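TarM (Staphylococcus aureus subsp. aureus 21178, PDB 4X7M) is a GT-B glycosyltransferase with two Rossmann-like domains and a large antiparallel sheet inserted in the first, its model carrying UDP in the second domain. Local coordinates at residues V306-A311 with A412-R417; G322-M327 with K388-F393; Y355-V360 with K380-T385. The protein carries 1 engineered substitution. All coordinates share one frame; numbering follows the deposited sequence.

Interaction 1 (V306-A311 with A412-R417)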
loop_
_atom_site.group_PDB
_atom_site.type_symbol
_atom_site.label_atom_id
_atom_site.label_comp_id
_atom_site.label_asym_id
_atom_site.label_seq_id
_atom_site.Cartn_x
_atom_site.Cartn_y
_atom_site.Cartn_z
ATOM N N VAL A 306 16.684 4.756 -0.055
ATOM C CA VAL A 306 16.876 4.492 -1.480
ATOM C C VAL A 306 17.811 3.281 -1.708
ATOM O O VAL A 306 18.864 3.176 -1.073
ATOM C CB VAL A 306 17.320 5.801 -2.193
ATOM C CG1 VAL A 306 18.114 5.535 -3.465
ATOM C CG2 VAL A 306 16.124 6.699 -2.468
ATOM N N LYS A 307 17.395 2.390 -2.620
ATOM C CA LYS A 307 18.052 1.155 -3.024
ATOM C C LYS A 307 18.878 1.401 -4.285
ATOM O O LYS A 307 18.337 1.551 -5.365
ATOM C CB LYS A 307 16.999 0.042 -3.224
ATOM C CG LYS A 307 16.861 -0.901 -2.014
ATOM C CD LYS A 307 15.632 -1.837 -2.113
ATOM C CE LYS A 307 15.813 -3.123 -1.334
ATOM N NZ LYS A 307 14.656 -4.056 -1.481
ATOM N N ILE A 308 20.192 1.475 -4.120
ATOM C CA ILE A 308 21.187 1.780 -5.142
ATOM C C ILE A 308 21.773 0.506 -5.764
ATOM O O ILE A 308 22.805 -0.020 -5.307
ATOM C CB ILE A 308 22.248 2.810 -4.628
ATOM C CG1 ILE A 308 21.537 4.104 -4.122
ATOM C CG2 ILE A 308 23.283 3.140 -5.729
ATOM C CD1 ILE A 308 22.257 4.962 -3.035
ATOM N N HIS A 309 21.066 0.003 -6.805
ATOM C CA HIS A 309 21.450 -1.165 -7.603
ATOM C C HIS A 309 22.538 -0.708 -8.554
ATOM O O HIS A 309 22.607 0.494 -8.837
ATOM C CB HIS A 309 20.235 -1.709 -8.393
ATOM C CG HIS A 309 19.593 -0.731 -9.335
ATOM N ND1 HIS A 309 18.410 -0.082 -9.010
ATOM C CD2 HIS A 309 19.983 -0.333 -10.571
ATOM C CE1 HIS A 309 18.118 0.671 -10.057
ATOM N NE2 HIS A 309 19.040 0.562 -11.016
ATOM N N ASN A 310 23.396 -1.638 -9.047
ATOM C CA ASN A 310 24.444 -1.238 -9.988
ATOM C C ASN A 310 23.803 -0.782 -11.299
ATOM O O ASN A 310 22.768 -1.314 -11.710
ATOM C CB ASN A 310 25.498 -2.327 -10.225
ATOM C CG ASN A 310 26.785 -1.779 -10.840
ATOM O OD1 ASN A 310 27.273 -0.687 -10.495
ATOM N ND2 ASN A 310 27.365 -2.521 -11.776
ATOM N N ALA A 311 24.402 0.241 -11.911
ATOM C CA ALA A 311 23.933 0.840 -13.152
ATOM C C ALA A 311 24.047 -0.114 -14.367
ATOM O O ALA A 311 24.977 -0.930 -14.416
ATOM C CB ALA A 311 24.718 2.110 -13.423
ATOM N N ALA A 412 15.061 5.557 -12.019
ATOM C CA ALA A 412 15.559 5.842 -13.356
ATOM C C ALA A 412 16.923 6.478 -13.296
ATOM O O ALA A 412 17.787 6.128 -14.087
ATOM C CB ALA A 412 14.597 6.769 -14.072
ATOM N N MET A 413 17.113 7.405 -12.345
ATOM C CA MET A 413 18.344 8.152 -12.142
ATOM C C MET A 413 19.457 7.254 -11.653
ATOM O O MET A 413 20.592 7.382 -12.125
ATOM C CB MET A 413 18.078 9.348 -11.218
ATOM C CG MET A 413 17.254 10.446 -11.905
ATOM S SD MET A 413 16.684 11.808 -10.840
ATOM C CE MET A 413 18.264 12.553 -10.435
ATOM N N ILE A 414 19.127 6.306 -10.750
ATOM C CA ILE A 414 20.069 5.302 -10.224
ATOM C C ILE A 414 20.609 4.456 -11.391
ATOM O O ILE A 414 21.812 4.184 -11.453
ATOM C CB ILE A 414 19.413 4.421 -9.115
ATOM C CG1 ILE A 414 19.040 5.260 -7.850
ATOM C CG2 ILE A 414 20.276 3.202 -8.742
ATOM C CD1 ILE A 414 17.879 4.638 -6.971
ATOM N N SER A 415 19.728 4.115 -12.354
ATOM C CA SER A 415 20.101 3.316 -13.516
ATOM C C SER A 415 20.686 4.161 -14.678
ATOM O O SER A 415 20.783 3.686 -15.812
ATOM C CB SER A 415 18.978 2.362 -13.910
ATOM O OG SER A 415 18.080 2.962 -14.818
ATOM N N LYS A 416 21.157 5.390 -14.346
ATOM C CA LYS A 416 21.785 6.363 -15.254
ATOM C C LYS A 416 20.892 6.835 -16.409
ATOM O O LYS A 416 21.405 7.118 -17.500
ATOM C CB LYS A 416 23.180 5.894 -15.756
ATOM C CG LYS A 416 24.244 5.726 -14.675
ATOM C CD LYS A 416 25.658 5.738 -15.254
ATOM C CE LYS A 416 26.125 4.427 -15.863
ATOM N NZ LYS A 416 27.554 4.493 -16.293
ATOM N N ARG A 417 19.566 6.956 -16.155
ATOM C CA ARG A 417 18.555 7.399 -17.130
ATOM C C ARG A 417 17.987 8.751 -16.708
ATOM O O ARG A 417 17.227 8.812 -15.728
ATOM C CB ARG A 417 17.429 6.352 -17.305
ATOM C CG ARG A 417 17.912 4.930 -17.580
ATOM C CD ARG A 417 18.730 4.882 -18.843
ATOM N NE ARG A 417 19.254 3.550 -19.145
ATOM C CZ ARG A 417 20.547 3.265 -19.214
ATOM N NH1 ARG A 417 21.454 4.201 -18.977
ATOM N NH2 ARG A 417 20.944 2.042 -19.522
#
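Ile-414 is the last helical residue of helix 407-414, which a Schellman motif closes with Lys-416 as its C-prime residue, and its side chain packs against the loop 306-311, which leads into the second Rossmann-like domain. The aromatic contact is a CH-pi interaction: Ile-414 CG2 stands 3.6 Å from the centroid of the His-309 ring, almost on its normal. At the rim of that ring, in its plane, Ser-415 CB approaches His-309 NE2 to 3.4 Å. With CG set between the backbone N and the carbonyl carbon (chi1 59°), the imidazole lies over the CG2 branch of Ile-414.

Apolar contacts continue at both ends. Ile-414 CD1 meets Val-306 CG1 at 3.6 Å, the two chains lying alongside and pointing opposite ways. Ala-311 CB rests against the aliphatic part of Lys-416, 3.6 Å from its CE.

No hydrogen bond links the segments directly. Arg-471 of helix 460-477 bridges them instead, giving NH2 to His-309 O and NE to Ile-414 O. Within the helix end, Lys-416 has positive phi and its N bonds to Met-413 O at 3.0 Å. Ala-412 O accepts Arg-417 N at 2.9 Å and, from the opposite face of its carbonyl plane, Ser-415 OG at 3.3 Å.

Interaction 2 (G322-M327 with K388-F393); sequences GHISRM and KCLEDF. With UDP (uridine-5'-diphosphate), chain C.
Phe-393 lays its ring flat on the backbone of Gly-322, whose CA lies 3.4 Å above the ring plane and over its centre, a CH-pi contact. The opposite face is taken by its own helix end, with Cys-389 O 3.5 Å above the plane. Ile-324 CG1 comes in at the ring edge, in plane. Because Gly-322 has no side chain, the phenyl ring can press straight onto the strand. The second flat group, the Arg-326 guanidinium, meets the beta phosphate of UDP edge-on: NE donates to O2B of UDP at 2.9 Å and NH2 to O1B of UDP at 2.8 Å. Both bonds are fairly straight, and using two different oxygens they fix the guanidinium's rotation.

Ile-324 divides its two branches between the two neighbours. Its CG1 is anti to the carbonyl carbon and carries CD1 to the helix, 3.7 Å from Phe-393 CE2 and also against Cys-389 CB and Leu-390 CG. CG2, anti to the backbone N, turns instead to the uracil, 3.7 Å from UDP C4. Just beyond, Ser-325 O approaches UDP C5 at 3.3 Å.

Lys-331 NZ also bonds to UDP, so two cationic side chains serve the nucleotide and probably offset its diphosphate charge. Strand 320-324 thus has a helix end packed along it and the nucleotide just past its C-terminal end, the placement typical of the nucleotide site in the second Rossmann-like domain of GT-B proteins.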
loop_
_atom_site.group_PDB
_atom_site.type_symbol
_atom_site.label_atom_id
_atom_site.label_comp_id
_atom_site.label_asym_id
_atom_site.label_seq_id
_atom_site.Cartn_x
_atom_site.Cartn_y
_atom_site.Cartn_z
ATOM N N GLY A 322 11.084 6.199 -21.668
ATOM C CA GLY A 322 10.387 5.304 -20.759
ATOM C C GLY A 322 9.503 5.935 -19.705
ATOM O O GLY A 322 9.781 7.025 -19.207
ATOM N N HIS A 323 8.446 5.214 -19.334
ATOM C CA HIS A 323 7.481 5.598 -18.314
ATOM C C HIS A 323 6.985 4.329 -17.611
ATOM O O HIS A 323 6.313 3.503 -18.221
ATOM C CB HIS A 323 6.321 6.399 -18.922
ATOM C CG HIS A 323 5.377 6.900 -17.878
ATOM N ND1 HIS A 323 5.632 8.061 -17.175
ATOM C CD2 HIS A 323 4.255 6.334 -17.390
ATOM C CE1 HIS A 323 4.638 8.183 -16.310
ATOM N NE2 HIS A 323 3.794 7.161 -16.392
ATOM N N ILE A 324 7.368 4.157 -16.341
ATOM C CA ILE A 324 6.993 3.006 -15.523
ATOM C C ILE A 324 6.236 3.512 -14.296
ATOM O O ILE A 324 6.838 4.103 -13.400
ATOM C CB ILE A 324 8.191 2.080 -15.121
ATOM C CG1 ILE A 324 9.112 1.773 -16.303
ATOM C CG2 ILE A 324 7.675 0.777 -14.461
ATOM C CD1 ILE A 324 10.433 1.110 -15.929
ATOM N N SER A 325 4.930 3.229 -14.239
ATOM C CA SER A 325 4.095 3.614 -13.100
ATOM C C SER A 325 2.817 2.799 -13.097
ATOM O O SER A 325 2.563 2.017 -14.022
ATOM C CB SER A 325 3.723 5.093 -13.214
ATOM O OG SER A 325 2.856 5.293 -14.321
ATOM N N ARG A 326 1.967 3.057 -12.100
ATOM C CA ARG A 326 0.603 2.535 -12.059
ATOM C C ARG A 326 -0.177 3.478 -12.997
ATOM O O ARG A 326 -0.073 4.706 -12.885
ATOM C CB ARG A 326 0.016 2.635 -10.637
ATOM C CG ARG A 326 0.752 1.813 -9.561
ATOM C CD ARG A 326 0.228 2.094 -8.152
ATOM N NE ARG A 326 0.398 3.501 -7.780
ATOM C CZ ARG A 326 -0.592 4.371 -7.592
ATOM N NH1 ARG A 326 -1.860 3.980 -7.687
ATOM N NH2 ARG A 326 -0.322 5.639 -7.307
ATOM N N MET A 327 -0.902 2.912 -13.949
ATOM C CA MET A 327 -1.724 3.646 -14.906
ATOM C C MET A 327 -2.918 4.311 -14.183
ATOM O O MET A 327 -4.048 3.863 -14.361
ATOM C CB MET A 327 -2.247 2.663 -15.938
ATOM C CG MET A 327 -1.974 3.042 -17.315
ATOM S SD MET A 327 -0.627 2.052 -17.879
ATOM C CE MET A 327 -0.979 2.030 -19.522
ATOM N N LYS A 388 15.312 -3.825 -15.253
ATOM C CA LYS A 388 15.721 -4.351 -16.560
ATOM C C LYS A 388 15.149 -3.487 -17.682
ATOM O O LYS A 388 15.868 -3.174 -18.621
ATOM C CB LYS A 388 15.303 -5.822 -16.754
ATOM C CG LYS A 388 16.287 -6.637 -17.623
ATOM C CD LYS A 388 16.111 -6.457 -19.149
ATOM C CE LYS A 388 17.373 -6.783 -19.922
ATOM N NZ LYS A 388 17.285 -6.372 -21.351
ATOM N N CYS A 389 13.873 -3.095 -17.579
ATOM C CA CYS A 389 13.206 -2.235 -18.562
ATOM C C CYS A 389 13.977 -0.927 -18.749
ATOM O O CYS A 389 14.154 -0.475 -19.876
ATOM C CB CYS A 389 11.759 -1.968 -18.157
ATOM S SG CYS A 389 10.750 -3.460 -17.981
ATOM N N LEU A 390 14.462 -0.360 -17.631
ATOM C CA LEU A 390 15.221 0.877 -17.578
ATOM C C LEU A 390 16.486 0.870 -18.405
ATOM O O LEU A 390 16.806 1.892 -18.994
ATOM C CB LEU A 390 15.501 1.311 -16.124
ATOM C CG LEU A 390 14.339 2.009 -15.391
ATOM C CD1 LEU A 390 14.562 1.996 -13.897
ATOM C CD2 LEU A 390 14.143 3.419 -15.883
ATOM N N GLU A 391 17.175 -0.281 -18.498
ATOM C CA GLU A 391 18.398 -0.463 -19.310
ATOM C C GLU A 391 18.133 -0.023 -20.753
ATOM O O GLU A 391 18.930 0.713 -21.336
ATOM C CB GLU A 391 18.851 -1.937 -19.322
ATOM C CG GLU A 391 19.217 -2.511 -17.961
ATOM C CD GLU A 391 19.620 -3.974 -17.902
ATOM O OE1 GLU A 391 20.328 -4.442 -18.824
ATOM O OE2 GLU A 391 19.270 -4.641 -16.899
ATOM N N ASP A 392 16.950 -0.411 -21.275
ATOM C CA ASP A 392 16.452 -0.171 -22.629
ATOM C C ASP A 392 15.941 1.255 -22.953
ATOM O O ASP A 392 15.527 1.497 -24.091
ATOM C CB ASP A 392 15.414 -1.256 -22.987
ATOM C CG ASP A 392 15.913 -2.683 -22.763
ATOM O OD1 ASP A 392 17.087 -2.977 -23.141
ATOM O OD2 ASP A 392 15.137 -3.505 -22.205
ATOM N N PHE A 393 16.017 2.204 -21.992
ATOM C CA PHE A 393 15.555 3.575 -22.209
ATOM C C PHE A 393 16.722 4.561 -22.380
ATOM O O PHE A 393 17.763 4.388 -21.749
ATOM C CB PHE A 393 14.657 4.051 -21.039
ATOM C CG PHE A 393 13.440 3.238 -20.654
ATOM C CD1 PHE A 393 12.793 2.426 -21.588
ATOM C CD2 PHE A 393 12.904 3.327 -19.376
ATOM C CE1 PHE A 393 11.667 1.690 -21.238
ATOM C CE2 PHE A 393 11.760 2.612 -19.032
ATOM C CZ PHE A 393 11.148 1.797 -19.964
HETATM N N1 UDP C . 6.214 -0.477 -10.941
HETATM C C2 UDP C . 6.676 -1.684 -11.452
HETATM N N3 UDP C . 6.074 -2.085 -12.628
HETATM C C4 UDP C . 5.030 -1.454 -13.290
HETATM C C5 UDP C . 4.556 -0.259 -12.658
HETATM C C6 UDP C . 5.159 0.193 -11.540
HETATM O O2 UDP C . 7.467 -2.405 -10.864
HETATM O O4 UDP C . 4.590 -1.936 -14.347
HETATM C "C1'" UDP C . 6.914 0.134 -9.764
HETATM C "C2'" UDP C . 8.117 1.011 -10.106
HETATM O "O2'" UDP C . 9.310 0.283 -10.352
HETATM C "C3'" UDP C . 8.243 1.815 -8.811
HETATM C "C4'" UDP C . 6.786 2.041 -8.412
HETATM O "O4'" UDP C . 6.022 1.012 -9.095
HETATM O "O3'" UDP C . 8.875 1.073 -7.772
HETATM C "C5'" UDP C . 6.229 3.418 -8.695
HETATM O "O5'" UDP C . 6.809 4.437 -7.825
HETATM P PA UDP C . 6.295 5.961 -7.746
HETATM O O1A UDP C . 6.794 6.758 -8.896
HETATM O O2A UDP C . 6.706 6.661 -6.436
HETATM O O3A UDP C . 4.736 5.932 -7.809
HETATM P PB UDP C . 3.539 5.273 -6.973
HETATM O O1B UDP C . 2.372 6.241 -7.113
HETATM O O2B UDP C . 3.232 3.890 -7.552
HETATM O O3B UDP C . 3.897 5.135 -5.555
#

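Interaction 3 (Y355-V360 with K380-T385). With UDP (uridine-5'-diphosphate), chain C.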
loop_
_atom_site.group_PDB
_atom_site.type_symbol
_atom_site.label_atom_id
_atom_site.label_comp_id
_atom_site.label_asym_id
_atom_site.label_seq_id
_atom_site.Cartn_x
_atom_site.Cartn_y
_atom_site.Cartn_z
ATOM N N TYR A 355 5.054 1.308 -19.288
ATOM C CA TYR A 355 4.845 0.119 -18.469
ATOM C C TYR A 355 3.879 0.418 -17.351
ATOM O O TYR A 355 3.845 1.548 -16.822
ATOM C CB TYR A 355 6.173 -0.408 -17.908
ATOM C CG TYR A 355 7.045 -1.029 -18.969
ATOM C CD1 TYR A 355 7.902 -0.248 -19.738
ATOM C CD2 TYR A 355 6.971 -2.393 -19.251
ATOM C CE1 TYR A 355 8.685 -0.811 -20.745
ATOM C CE2 TYR A 355 7.763 -2.973 -20.241
ATOM C CZ TYR A 355 8.616 -2.175 -20.991
ATOM O OH TYR A 355 9.407 -2.733 -21.967
ATOM N N GLY A 356 3.096 -0.599 -17.017
ATOM C CA GLY A 356 2.112 -0.555 -15.952
ATOM C C GLY A 356 0.723 -0.924 -16.369
ATOM O O GLY A 356 0.458 -1.177 -17.549
ATOM N N GLU A 357 -0.158 -0.948 -15.365
ATOM C CA GLU A 357 -1.600 -1.189 -15.484
ATOM C C GLU A 357 -2.428 -0.371 -14.492
ATOM O O GLU A 357 -1.882 0.115 -13.485
ATOM C CB GLU A 357 -1.985 -2.675 -15.544
ATOM C CG GLU A 357 -1.487 -3.563 -14.440
ATOM C CD GLU A 357 -1.298 -4.983 -14.934
ATOM O OE1 GLU A 357 -1.297 -5.189 -16.173
ATOM O OE2 GLU A 357 -1.081 -5.880 -14.084
ATOM N N GLY A 358 -3.690 -0.129 -14.854
ATOM C CA GLY A 358 -4.624 0.646 -14.046
ATOM C C GLY A 358 -5.806 1.208 -14.803
ATOM O O GLY A 358 -5.941 1.000 -16.014
ATOM N N SER A 359 -6.642 1.978 -14.072
ATOM C CA SER A 359 -7.893 2.594 -14.503
ATOM C C SER A 359 -7.847 3.379 -15.806
ATOM O O SER A 359 -8.783 3.274 -16.596
ATOM C CB SER A 359 -8.515 3.404 -13.362
ATOM O OG SER A 359 -8.090 4.758 -13.282
ATOM N N VAL A 360 -6.774 4.152 -16.047
ATOM C CA VAL A 360 -6.648 4.961 -17.270
ATOM C C VAL A 360 -6.272 4.159 -18.535
ATOM O O VAL A 360 -6.490 4.663 -19.636
ATOM C CB VAL A 360 -5.752 6.233 -17.091
ATOM C CG1 VAL A 360 -6.159 7.064 -15.873
ATOM C CG2 VAL A 360 -4.276 5.875 -17.012
ATOM N N LYS A 380 3.105 -1.356 -22.773
ATOM C CA LYS A 380 3.775 -2.643 -22.608
ATOM C C LYS A 380 3.264 -3.530 -21.470
ATOM O O LYS A 380 3.715 -4.676 -21.358
ATOM C CB LYS A 380 5.300 -2.447 -22.546
ATOM C CG LYS A 380 5.957 -1.791 -23.772
ATOM C CD LYS A 380 6.143 -2.750 -24.938
ATOM C CE LYS A 380 7.011 -2.191 -26.041
ATOM N NZ LYS A 380 6.847 -2.945 -27.325
ATOM N N GLY A 381 2.309 -3.019 -20.681
ATOM C CA GLY A 381 1.710 -3.727 -19.552
ATOM C C GLY A 381 2.598 -3.697 -18.324
ATOM O O GLY A 381 3.647 -3.035 -18.331
ATOM N N TYR A 382 2.199 -4.450 -17.269
ATOM C CA TYR A 382 2.937 -4.543 -16.006
ATOM C C TYR A 382 4.314 -5.210 -16.152
ATOM O O TYR A 382 4.489 -6.110 -16.974
ATOM C CB TYR A 382 2.099 -5.277 -14.928
ATOM C CG TYR A 382 2.607 -5.059 -13.516
ATOM C CD1 TYR A 382 2.332 -3.880 -12.830
ATOM C CD2 TYR A 382 3.409 -6.013 -12.886
ATOM C CE1 TYR A 382 2.837 -3.654 -11.549
ATOM C CE2 TYR A 382 3.924 -5.793 -11.609
ATOM C CZ TYR A 382 3.636 -4.613 -10.945
ATOM O OH TYR A 382 4.154 -4.398 -9.694
ATOM N N THR A 383 5.294 -4.740 -15.356
ATOM C CA THR A 383 6.641 -5.304 -15.308
ATOM C C THR A 383 7.046 -5.688 -13.888
ATOM O O THR A 383 6.833 -4.906 -12.942
ATOM C CB THR A 383 7.679 -4.447 -16.051
ATOM O OG1 THR A 383 8.886 -5.201 -16.159
ATOM C CG2 THR A 383 7.959 -3.077 -15.375
ATOM N N THR A 384 7.611 -6.896 -13.744
ATOM C CA THR A 384 8.085 -7.419 -12.461
ATOM C C THR A 384 9.536 -6.972 -12.231
ATOM O O THR A 384 10.025 -6.998 -11.094
ATOM C CB THR A 384 7.938 -8.953 -12.428
ATOM O OG1 THR A 384 8.616 -9.510 -13.554
ATOM C CG2 THR A 384 6.485 -9.405 -12.441
ATOM N N THR A 385 10.215 -6.559 -13.329
ATOM C CA THR A 385 11.613 -6.125 -13.369
ATOM C C THR A 385 11.752 -4.723 -13.994
ATOM O O THR A 385 12.308 -4.615 -15.094
ATOM C CB THR A 385 12.481 -7.171 -14.096
ATOM O OG1 THR A 385 11.919 -7.454 -15.386
ATOM C CG2 THR A 385 12.658 -8.457 -13.290
HETATM N N1 UDP C . 6.214 -0.477 -10.941
HETATM C C2 UDP C . 6.676 -1.684 -11.452
HETATM N N3 UDP C . 6.074 -2.085 -12.628
HETATM C C4 UDP C . 5.030 -1.454 -13.290
HETATM C C5 UDP C . 4.556 -0.259 -12.658
HETATM C C6 UDP C . 5.159 0.193 -11.540
HETATM O O2 UDP C . 7.467 -2.405 -10.864
HETATM O O4 UDP C . 4.590 -1.936 -14.347
HETATM C "C1'" UDP C . 6.914 0.134 -9.764
HETATM C "C2'" UDP C . 8.117 1.011 -10.106
HETATM O "O2'" UDP C . 9.310 0.283 -10.352
HETATM C "C3'" UDP C . 8.243 1.815 -8.811
HETATM C "C4'" UDP C . 6.786 2.041 -8.412
HETATM O "O4'" UDP C . 6.022 1.012 -9.095
HETATM O "O3'" UDP C . 8.875 1.073 -7.772
HETATM C "C5'" UDP C . 6.229 3.418 -8.695
HETATM O "O5'" UDP C . 6.809 4.437 -7.825
HETATM P PA UDP C . 6.295 5.961 -7.746
HETATM O O1A UDP C . 6.794 6.758 -8.896
HETATM O O2A UDP C . 6.706 6.661 -6.436
HETATM O O3A UDP C . 4.736 5.932 -7.809
HETATM P PB UDP C . 3.539 5.273 -6.973
HETATM O O1B UDP C . 2.372 6.241 -7.113
HETATM O O2B UDP C . 3.232 3.890 -7.552
HETATM O O3B UDP C . 3.897 5.135 -5.555
#
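Tyr-355 holds CG anti to its own carbonyl carbon (chi1 -71°), which presents one ring face to Lys-380; in Tyr-382 the ring instead extends opposite the amide nitrogen (chi1 -163°) and reaches over the uracil of UDP. The first ring receives Lys-380 CB above its face, offset toward the rim, 3.4 Å from CE2 of Tyr-355. This is a CH-pi contact made by the start of the lysine chain, which then bends away at chi2. Thr-383 CB comes obliquely to the same tyrosine, 3.9 Å from Tyr-355 CD2.

Between the rings the backbones are joined by a single hydrogen bond. Gly-356 N donates to Gly-381 O at 2.8 Å along a nearly straight N-H line, yet the donor stands 71° out of the carbonyl plane, well off a lone pair. Both partners are glycines at positive phi, a backbone shape that suits this residue.

Glu-357 reaches back beside Tyr-382 with an extended chain, running roughly perpendicular to it; its OE2 lies 3.3 Å from Tyr-382 CB.

On the nucleotide side, Tyr-382 spreads one ring face over N3 of the uracil, the two rings nearly parallel. Thr-383 grips the base edge by its backbone: N donates to UDP O4 at 3.1 Å, and O accepts from UDP N3 at 2.9 Å. Donor and acceptor on one residue match the acceptor O4 and the donor N3-H side by side. That pattern fits uracil, whereas cytosine would offer an amino group and an unprotonated N3 there, so the pair probably reads the identity of the base.

All three contacts belong to the second Rossmann-like domain, and they are nested along the chain: interaction 3 lies inside the loop closed by interaction 2, which lies inside that of interaction 1. Interactions 2 and 3 have centres 9 Å apart, share the sheet of strands 320-324, 351-355 and 377-381, and both touch UDP; His-323 O and Tyr-355 N join their neighbouring strands. Interaction 1, centred 12 Å from interaction 2, lies next to helix 386-391, where Arg-417 probably bonds to the carbonyls of Leu-390 and Glu-391. The strand ends thus form part of the nucleotide site, with residues of helix 407-414 and Lys-331 adding further bonds, while interaction 1 packs the loop 306-311 onto the C-terminal end of that helix.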